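PDB 1XEA: oxidoreductase, Gfo/Idh/MocA family from Vibrio cholerae, which probably acts as a dinucleotide-dependent oxidoreductase, binding its nucleotide through a Rossmann-fold domain, though its substrate is not known. Local coordinates for residues A[139-153]-A[167-179]. Numbering follows the deposited sequence.
Sequences QECGALRSLRWEKHR and DFIHPLDSVNLSR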
ATOM      1  N   GLN A 139      17.176  12.564  21.050  1.00 44.30           N
ATOM      2  CA  GLN A 139      16.155  13.217  21.864  1.00 43.66           C
ATOM      3  C   GLN A 139      16.208  14.744  21.778  1.00 43.71           C
ATOM      4  O   GLN A 139      16.207  15.438  22.794  1.00 42.17           O
ATOM      5  CB  GLN A 139      16.273  12.740  23.321  1.00 42.77           C
ATOM      6  CG  GLN A 139      16.362  11.227  23.413  1.00 43.23           C
ATOM      7  CD  GLN A 139      15.997  10.677  24.773  1.00 43.44           C
ATOM      8  OE1 GLN A 139      14.931  10.975  25.309  1.00 44.89           O
ATOM      9  NE2 GLN A 139      16.875   9.851  25.334  1.00 43.45           N
ATOM     10  N   GLU A 140      16.249  15.254  20.551  1.00 45.82           N
ATOM     11  CA  GLU A 140      16.274  16.692  20.298  1.00 48.07           C
ATOM     12  C   GLU A 140      15.259  16.999  19.194  1.00 47.32           C
ATOM     13  O   GLU A 140      14.569  16.107  18.708  1.00 46.38           O
ATOM     14  CB  GLU A 140      17.653  17.150  19.803  1.00 50.45           C
ATOM     15  CG  GLU A 140      18.848  16.633  20.575  1.00 56.82           C
ATOM     16  CD  GLU A 140      20.173  17.194  20.055  1.00 59.27           C
ATOM     17  OE1 GLU A 140      20.459  18.386  20.308  1.00 61.51           O
ATOM     18  OE2 GLU A 140      20.923  16.443  19.391  1.00 60.73           O
ATOM     19  N   CYS A 141      15.187  18.265  18.797  1.00 46.91           N
ATOM     20  CA  CYS A 141      14.300  18.683  17.729  1.00 45.63           C
ATOM     21  C   CYS A 141      15.108  18.778  16.434  1.00 44.47           C
ATOM     22  O   CYS A 141      14.576  18.557  15.349  1.00 46.60           O
ATOM     23  CB  CYS A 141      13.691  20.036  18.050  1.00 46.05           C
ATOM     24  SG  CYS A 141      12.511  20.003  19.381  1.00 50.71           S
ATOM     25  N   GLY A 142      16.391  19.117  16.557  1.00 41.05           N
ATOM     26  CA  GLY A 142      17.270  19.223  15.406  1.00 38.91           C
ATOM     27  C   GLY A 142      16.723  19.949  14.188  1.00 38.53           C
ATOM     28  O   GLY A 142      16.346  21.120  14.245  1.00 37.57           O
ATOM     29  N   ALA A 143      16.678  19.245  13.066  1.00 36.35           N
ATOM     30  CA  ALA A 143      16.180  19.844  11.842  1.00 35.53           C
ATOM     31  C   ALA A 143      14.688  19.593  11.647  1.00 34.99           C
ATOM     32  O   ALA A 143      14.099  20.055  10.670  1.00 34.34           O
ATOM     33  CB  ALA A 143      16.963  19.307  10.653  1.00 33.77           C
ATOM     34  N   LEU A 144      14.078  18.862  12.574  1.00 34.14           N
ATOM     35  CA  LEU A 144      12.653  18.546  12.482  1.00 34.53           C
ATOM     36  C   LEU A 144      11.762  19.774  12.345  1.00 35.12           C
ATOM     37  O   LEU A 144      11.739  20.627  13.227  1.00 35.87           O
ATOM     38  CB  LEU A 144      12.203  17.747  13.710  1.00 33.19           C
ATOM     39  CG  LEU A 144      12.415  16.236  13.677  1.00 34.43           C
ATOM     40  CD1 LEU A 144      11.921  15.614  14.983  1.00 32.39           C
ATOM     41  CD2 LEU A 144      11.671  15.646  12.494  1.00 32.63           C
ATOM     42  N   ARG A 145      11.030  19.863  11.241  1.00 35.53           N
ATOM     43  CA  ARG A 145      10.126  20.987  11.045  1.00 37.08           C
ATOM     44  C   ARG A 145       8.763  20.627  11.618  1.00 35.06           C
ATOM     45  O   ARG A 145       7.918  21.492  11.831  1.00 35.99           O
ATOM     46  CB  ARG A 145      10.000  21.343   9.562  1.00 39.04           C
ATOM     47  CG  ARG A 145      11.286  21.859   8.951  1.00 43.68           C
ATOM     48  CD  ARG A 145      11.728  23.151   9.619  1.00 47.46           C
ATOM     49  NE  ARG A 145      13.140  23.450   9.366  1.00 51.01           N
ATOM     50  CZ  ARG A 145      14.079  23.491  10.310  1.00 52.66           C
ATOM     51  NH1 ARG A 145      13.754  23.252  11.577  1.00 52.27           N
ATOM     52  NH2 ARG A 145      15.340  23.773   9.986  1.00 51.69           N
ATOM     53  N   SER A 146       8.562  19.340  11.869  1.00 34.73           N
ATOM     54  CA  SER A 146       7.314  18.855  12.443  1.00 35.27           C
ATOM     55  C   SER A 146       7.424  17.358  12.748  1.00 33.61           C
ATOM     56  O   SER A 146       8.202  16.635  12.122  1.00 33.22           O
ATOM     57  CB  SER A 146       6.137  19.134  11.491  1.00 36.51           C
ATOM     58  OG  SER A 146       5.799  17.999  10.708  1.00 41.69           O
ATOM     59  N   LEU A 147       6.660  16.911  13.734  1.00 31.36           N
ATOM     60  CA  LEU A 147       6.640  15.514  14.133  1.00 31.20           C
ATOM     61  C   LEU A 147       5.259  15.235  14.726  1.00 33.43           C
ATOM     62  O   LEU A 147       4.865  15.862  15.710  1.00 34.52           O
ATOM     63  CB  LEU A 147       7.730  15.225  15.173  1.00 27.28           C
ATOM     64  CG  LEU A 147       7.728  13.815  15.789  1.00 24.80           C
ATOM     65  CD1 LEU A 147       8.091  12.794  14.732  1.00 24.17           C
ATOM     66  CD2 LEU A 147       8.686  13.746  16.960  1.00 21.53           C
ATOM     67  N   ARG A 148       4.525  14.307  14.121  1.00 34.82           N
ATOM     68  CA  ARG A 148       3.188  13.965  14.580  1.00 34.96           C
ATOM     69  C   ARG A 148       3.107  12.504  14.965  1.00 36.45           C
ATOM     70  O   ARG A 148       3.374  11.612  14.157  1.00 38.67           O
ATOM     71  CB  ARG A 148       2.160  14.256  13.485  1.00 34.61           C
ATOM     72  CG  ARG A 148       0.741  13.833  13.829  1.00 35.63           C
ATOM     73  CD  ARG A 148      -0.239  14.315  12.775  1.00 36.17           C
ATOM     74  NE  ARG A 148      -0.081  13.631  11.502  1.00 38.93           N
ATOM     75  CZ  ARG A 148      -0.353  14.175  10.319  1.00 41.45           C
ATOM     76  NH1 ARG A 148      -0.796  15.427  10.240  1.00 40.38           N
ATOM     77  NH2 ARG A 148      -0.181  13.456   9.212  1.00 42.66           N
ATOM     78  N   TRP A 149       2.722  12.255  16.206  1.00 37.14           N
ATOM     79  CA  TRP A 149       2.601  10.893  16.679  1.00 35.68           C
ATOM     80  C   TRP A 149       1.115  10.588  16.911  1.00 36.06           C
ATOM     81  O   TRP A 149       0.484  11.196  17.765  1.00 35.84           O
ATOM     82  CB  TRP A 149       3.404  10.749  17.974  1.00 32.88           C
ATOM     83  CG  TRP A 149       3.839   9.347  18.240  1.00 31.15           C
ATOM     84  CD1 TRP A 149       3.032   8.271  18.489  1.00 29.62           C
ATOM     85  CD2 TRP A 149       5.175   8.852  18.231  1.00 28.87           C
ATOM     86  NE1 TRP A 149       3.781   7.142  18.634  1.00 27.46           N
ATOM     87  CE2 TRP A 149       5.104   7.467  18.483  1.00 27.97           C
ATOM     88  CE3 TRP A 149       6.432   9.443  18.036  1.00 27.28           C
ATOM     89  CZ2 TRP A 149       6.241   6.660  18.542  1.00 27.15           C
ATOM     90  CZ3 TRP A 149       7.556   8.639  18.097  1.00 24.47           C
ATOM     91  CH2 TRP A 149       7.452   7.263  18.349  1.00 26.61           C
ATOM     92  N   GLU A 150       0.558   9.673  16.126  1.00 37.84           N
ATOM     93  CA  GLU A 150      -0.839   9.275  16.258  1.00 38.76           C
ATOM     94  C   GLU A 150      -0.906   7.852  16.825  1.00 38.22           C
ATOM     95  O   GLU A 150      -0.186   6.957  16.376  1.00 38.14           O
ATOM     96  CB  GLU A 150      -1.530   9.291  14.890  1.00 40.57           C
ATOM     97  CG  GLU A 150      -1.564  10.653  14.206  1.00 45.16           C
ATOM     98  CD  GLU A 150      -2.279  10.633  12.856  1.00 46.84           C
ATOM     99  OE1 GLU A 150      -3.473  10.259  12.813  1.00 47.65           O
ATOM    100  OE2 GLU A 150      -1.643  10.999  11.840  1.00 47.70           O
ATOM    101  N   LYS A 151      -1.761   7.650  17.816  1.00 37.05           N
ATOM    102  CA  LYS A 151      -1.934   6.332  18.403  1.00 37.89           C
ATOM    103  C   LYS A 151      -3.412   6.227  18.692  1.00 37.74           C
ATOM    104  O   LYS A 151      -3.902   6.810  19.659  1.00 38.21           O
ATOM    105  CB  LYS A 151      -1.140   6.198  19.696  1.00 38.89           C
ATOM    106  CG  LYS A 151      -1.072   4.773  20.213  1.00 41.42           C
ATOM    107  CD  LYS A 151      -0.306   4.696  21.525  1.00 43.90           C
ATOM    108  CE  LYS A 151      -0.063   3.253  21.926  1.00 46.10           C
ATOM    109  NZ  LYS A 151      -1.336   2.491  22.032  1.00 50.09           N
ATOM    110  N   HIS A 152      -4.124   5.486  17.850  1.00 37.77           N
ATOM    111  CA  HIS A 152      -5.563   5.358  18.004  1.00 37.47           C
ATOM    112  C   HIS A 152      -5.997   3.952  18.400  1.00 37.90           C
ATOM    113  O   HIS A 152      -5.267   2.984  18.194  1.00 38.54           O
ATOM    114  CB  HIS A 152      -6.271   5.771  16.702  1.00 36.10           C
ATOM    115  CG  HIS A 152      -5.795   7.075  16.126  1.00 35.54           C
ATOM    116  ND1 HIS A 152      -5.359   8.126  16.904  1.00 36.59           N
ATOM    117  CD2 HIS A 152      -5.718   7.504  14.843  1.00 34.35           C
ATOM    118  CE1 HIS A 152      -5.032   9.145  16.126  1.00 34.79           C
ATOM    119  NE2 HIS A 152      -5.242   8.792  14.871  1.00 33.80           N
ATOM    120  N   ARG A 153      -7.187   3.862  18.991  1.00 38.29           N
ATOM    121  CA  ARG A 153      -7.790   2.597  19.419  1.00 38.35           C
ATOM    122  C   ARG A 153      -9.215   2.574  18.884  1.00 38.69           C
ATOM    123  O   ARG A 153      -9.817   3.620  18.633  1.00 37.14           O
ATOM    124  CB  ARG A 153      -7.875   2.492  20.949  1.00 39.58           C
ATOM    125  CG  ARG A 153      -6.579   2.224  21.680  1.00 40.45           C
ATOM    126  CD  ARG A 153      -6.555   0.828  22.299  1.00 43.05           C
ATOM    127  NE  ARG A 153      -5.185   0.391  22.595  1.00 43.50           N
ATOM    128  CZ  ARG A 153      -4.366   1.004  23.447  1.00 42.43           C
ATOM    129  NH1 ARG A 153      -4.778   2.083  24.101  1.00 42.61           N
ATOM    130  NH2 ARG A 153      -3.131   0.552  23.628  1.00 42.80           N
ATOM    131  N   ASP A 167      -1.879   5.939  28.828  1.00 47.67           N
ATOM    132  CA  ASP A 167      -1.914   5.764  27.385  1.00 43.26           C
ATOM    133  C   ASP A 167      -1.330   6.935  26.610  1.00 42.39           C
ATOM    134  O   ASP A 167      -0.232   6.835  26.059  1.00 42.65           O
ATOM    135  CB  ASP A 167      -3.361   5.525  26.956  1.00 40.87           C
ATOM    136  CG  ASP A 167      -3.471   4.559  25.806  1.00 39.78           C
ATOM    137  OD1 ASP A 167      -2.440   3.983  25.407  1.00 40.12           O
ATOM    138  OD2 ASP A 167      -4.596   4.362  25.303  1.00 39.78           O
ATOM    139  N   PHE A 168      -2.074   8.039  26.579  1.00 40.48           N
ATOM    140  CA  PHE A 168      -1.677   9.250  25.865  1.00 38.50           C
ATOM    141  C   PHE A 168      -0.242   9.653  26.154  1.00 38.20           C
ATOM    142  O   PHE A 168       0.425  10.284  25.333  1.00 37.53           O
ATOM    143  CB  PHE A 168      -2.606  10.404  26.233  1.00 36.69           C
ATOM    144  CG  PHE A 168      -2.419  11.613  25.382  1.00 36.21           C
ATOM    145  CD1 PHE A 168      -2.780  11.589  24.038  1.00 34.74           C
ATOM    146  CD2 PHE A 168      -1.872  12.780  25.914  1.00 35.98           C
ATOM    147  CE1 PHE A 168      -2.600  12.712  23.227  1.00 34.66           C
ATOM    148  CE2 PHE A 168      -1.686  13.913  25.114  1.00 36.70           C
ATOM    149  CZ  PHE A 168      -2.051  13.883  23.763  1.00 34.73           C
ATOM    150  N   ILE A 169       0.238   9.282  27.333  1.00 38.78           N
ATOM    151  CA  ILE A 169       1.598   9.618  27.717  1.00 38.22           C
ATOM    152  C   ILE A 169       2.589   9.023  26.728  1.00 37.63           C
ATOM    153  O   ILE A 169       3.691   9.526  26.582  1.00 38.50           O
ATOM    154  CB  ILE A 169       1.906   9.118  29.139  1.00 38.28           C
ATOM    155  CG1 ILE A 169       3.146   9.833  29.677  1.00 38.34           C
ATOM    156  CG2 ILE A 169       2.118   7.614  29.127  1.00 38.87           C
ATOM    157  CD1 ILE A 169       3.225   9.835  31.172  1.00 36.22           C
ATOM    158  N   HIS A 170       2.194   7.952  26.050  1.00 36.91           N
ATOM    159  CA  HIS A 170       3.076   7.340  25.082  1.00 35.43           C
ATOM    160  C   HIS A 170       3.345   8.324  23.954  1.00 36.54           C
ATOM    161  O   HIS A 170       4.468   8.785  23.780  1.00 37.01           O
ATOM    162  CB  HIS A 170       2.468   6.063  24.519  1.00 34.46           C
ATOM    163  CG  HIS A 170       2.848   4.832  25.273  1.00 34.99           C
ATOM    164  ND1 HIS A 170       4.155   4.525  25.582  1.00 35.12           N
ATOM    165  CD2 HIS A 170       2.096   3.830  25.788  1.00 34.88           C
ATOM    166  CE1 HIS A 170       4.193   3.392  26.258  1.00 35.35           C
ATOM    167  NE2 HIS A 170       2.955   2.949  26.398  1.00 35.90           N
ATOM    168  N   PRO A 171       2.311   8.678  23.172  1.00 37.37           N
ATOM    169  CA  PRO A 171       2.555   9.625  22.077  1.00 37.09           C
ATOM    170  C   PRO A 171       3.027  10.999  22.542  1.00 36.62           C
ATOM    171  O   PRO A 171       3.875  11.623  21.904  1.00 36.29           O
ATOM    172  CB  PRO A 171       1.204   9.684  21.363  1.00 35.86           C
ATOM    173  CG  PRO A 171       0.230   9.412  22.453  1.00 37.01           C
ATOM    174  CD  PRO A 171       0.889   8.289  23.221  1.00 36.86           C
ATOM    175  N   LEU A 172       2.481  11.452  23.665  1.00 36.42           N
ATOM    176  CA  LEU A 172       2.841  12.750  24.205  1.00 36.66           C
ATOM    177  C   LEU A 172       4.345  12.848  24.472  1.00 37.53           C
ATOM    178  O   LEU A 172       5.014  13.765  23.985  1.00 38.36           O
ATOM    179  CB  LEU A 172       2.068  13.021  25.495  1.00 35.15           C
ATOM    180  CG  LEU A 172       2.230  14.444  26.052  1.00 34.61           C
ATOM    181  CD1 LEU A 172       1.554  15.439  25.112  1.00 32.36           C
ATOM    182  CD2 LEU A 172       1.633  14.521  27.440  1.00 31.08           C
ATOM    183  N   ASP A 173       4.872  11.904  25.246  1.00 36.46           N
ATOM    184  CA  ASP A 173       6.293  11.888  25.563  1.00 36.22           C
ATOM    185  C   ASP A 173       7.152  11.711  24.317  1.00 37.24           C
ATOM    186  O   ASP A 173       8.146  12.416  24.129  1.00 39.16           O
ATOM    187  CB  ASP A 173       6.634  10.755  26.530  1.00 35.18           C
ATOM    188  CG  ASP A 173       8.143  10.574  26.697  1.00 37.22           C
ATOM    189  OD1 ASP A 173       8.787  11.390  27.382  1.00 37.73           O
ATOM    190  OD2 ASP A 173       8.700   9.621  26.126  1.00 37.70           O
ATOM    191  N   SER A 174       6.774  10.753  23.477  1.00 35.96           N
ATOM    192  CA  SER A 174       7.520  10.465  22.258  1.00 35.57           C
ATOM    193  C   SER A 174       7.742  11.688  21.389  1.00 34.77           C
ATOM    194  O   SER A 174       8.687  11.744  20.609  1.00 33.63           O
ATOM    195  CB  SER A 174       6.800   9.389  21.444  1.00 36.05           C
ATOM    196  OG  SER A 174       6.689   8.198  22.185  1.00 36.36           O
ATOM    197  N   VAL A 175       6.870  12.669  21.540  1.00 34.54           N
ATOM    198  CA  VAL A 175       6.947  13.878  20.756  1.00 35.76           C
ATOM    199  C   VAL A 175       7.555  15.026  21.538  1.00 36.79           C
ATOM    200  O   VAL A 175       8.023  15.997  20.955  1.00 35.99           O
ATOM    201  CB  VAL A 175       5.541  14.267  20.294  1.00 37.13           C
ATOM    202  CG1 VAL A 175       5.569  15.596  19.610  1.00 41.86           C
ATOM    203  CG2 VAL A 175       4.999  13.207  19.344  1.00 38.75           C
ATOM    204  N   ASN A 176       7.551  14.894  22.865  1.00 39.96           N
ATOM    205  CA  ASN A 176       8.060  15.917  23.782  1.00 41.17           C
ATOM    206  C   ASN A 176       9.582  16.097  23.728  1.00 42.25           C
ATOM    207  O   ASN A 176      10.290  15.867  24.704  1.00 40.14           O
ATOM    208  CB  ASN A 176       7.622  15.567  25.201  1.00 41.81           C
ATOM    209  CG  ASN A 176       7.727  16.736  26.139  1.00 43.69           C
ATOM    210  OD1 ASN A 176       8.209  17.802  25.762  1.00 46.36           O
ATOM    211  ND2 ASN A 176       7.265  16.554  27.365  1.00 43.76           N
ATOM    212  N   LEU A 177      10.067  16.541  22.575  1.00 45.72           N
ATOM    213  CA  LEU A 177      11.487  16.734  22.347  1.00 48.52           C
ATOM    214  C   LEU A 177      11.984  18.109  22.787  1.00 51.85           C
ATOM    215  O   LEU A 177      13.163  18.424  22.639  1.00 51.96           O
ATOM    216  CB  LEU A 177      11.777  16.533  20.862  1.00 47.02           C
ATOM    217  CG  LEU A 177      11.329  15.202  20.249  1.00 45.95           C
ATOM    218  CD1 LEU A 177      11.283  15.335  18.746  1.00 44.69           C
ATOM    219  CD2 LEU A 177      12.261  14.077  20.672  1.00 44.53           C
ATOM    220  N   SER A 178      11.084  18.932  23.312  1.00 55.57           N
ATOM    221  CA  SER A 178      11.445  20.278  23.751  1.00 58.13           C
ATOM    222  C   SER A 178      11.268  20.447  25.259  1.00 59.62           C
ATOM    223  O   SER A 178      11.380  21.555  25.791  1.00 60.04           O
ATOM    224  CB  SER A 178      10.567  21.304  23.036  1.00 59.72           C
ATOM    225  OG  SER A 178       9.235  21.260  23.530  1.00 60.36           O
ATOM    226  N   ARG A 179      10.979  19.343  25.938  1.00 61.48           N
ATOM    227  CA  ARG A 179      10.759  19.354  27.378  1.00 62.69           C
ATOM    228  C   ARG A 179       9.664  20.352  27.710  1.00 62.01           C
ATOM    229  O   ARG A 179       9.913  21.372  28.351  1.00 61.65           O
ATOM    230  CB  ARG A 179      12.036  19.724  28.131  1.00 65.79           C
ATOM    231  CG  ARG A 179      13.223  18.833  27.822  1.00 71.67           C
ATOM    232  CD  ARG A 179      14.309  18.991  28.877  1.00 78.39           C
ATOM    233  NE  ARG A 179      14.522  20.390  29.287  1.00 86.06           N
ATOM    234  CZ  ARG A 179      13.938  20.991  30.330  1.00 88.33           C
ATOM    235  NH1 ARG A 179      13.081  20.323  31.094  1.00 89.64           N
ATOM    236  NH2 ARG A 179      14.231  22.255  30.630  1.00 88.32           N
TER
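In the C-terminal alpha/beta domain characteristic of Gfo/Idh/MocA oxidoreductases, strand 146-152 of the large mixed sheet packs against helix 160-175, which runs nearly antiparallel to it (167° between the local axes). L147, W149 and K151 face the helix, whereas R148 and E150 turn to the other side, where both meet the second subunit. At the middle of the contact, CG of W149 stands anti to the backbone N (chi1 -156°), which lays the indole over the helix. CB of S174 sits over one face, 3.5 Å from the centroid of the six-membered ring, while CA of P171 makes an off-centre CH-pi contact with the five-membered ring. NE1 of W149 is hydrogen-bonded to OE1 of E224, and OG of S174 turns back to O of H170 (2.8 Å), which also accepts from N of S174. Past the helix end, L177 packs between the strand and the loop before it: its CD1 lies 3.5 Å from CD2 of L147 and 3.8 Å from CD1 of L144, and its CB packs on SG of C141. At the opposite end, R153 and D167 form a salt bridge, NH1 to OD2 2.6 Å; the carboxylate meets the guanidinium edge nearly coplanar, but the hydrogen bond is bent (118°) and weak. NZ of K151 reaches OD1 of D167 in a long ion pair, and R217 also pairs with OD2. The contact is thus mostly apolar, and D167 probably offsets the clustered positive charge at one end.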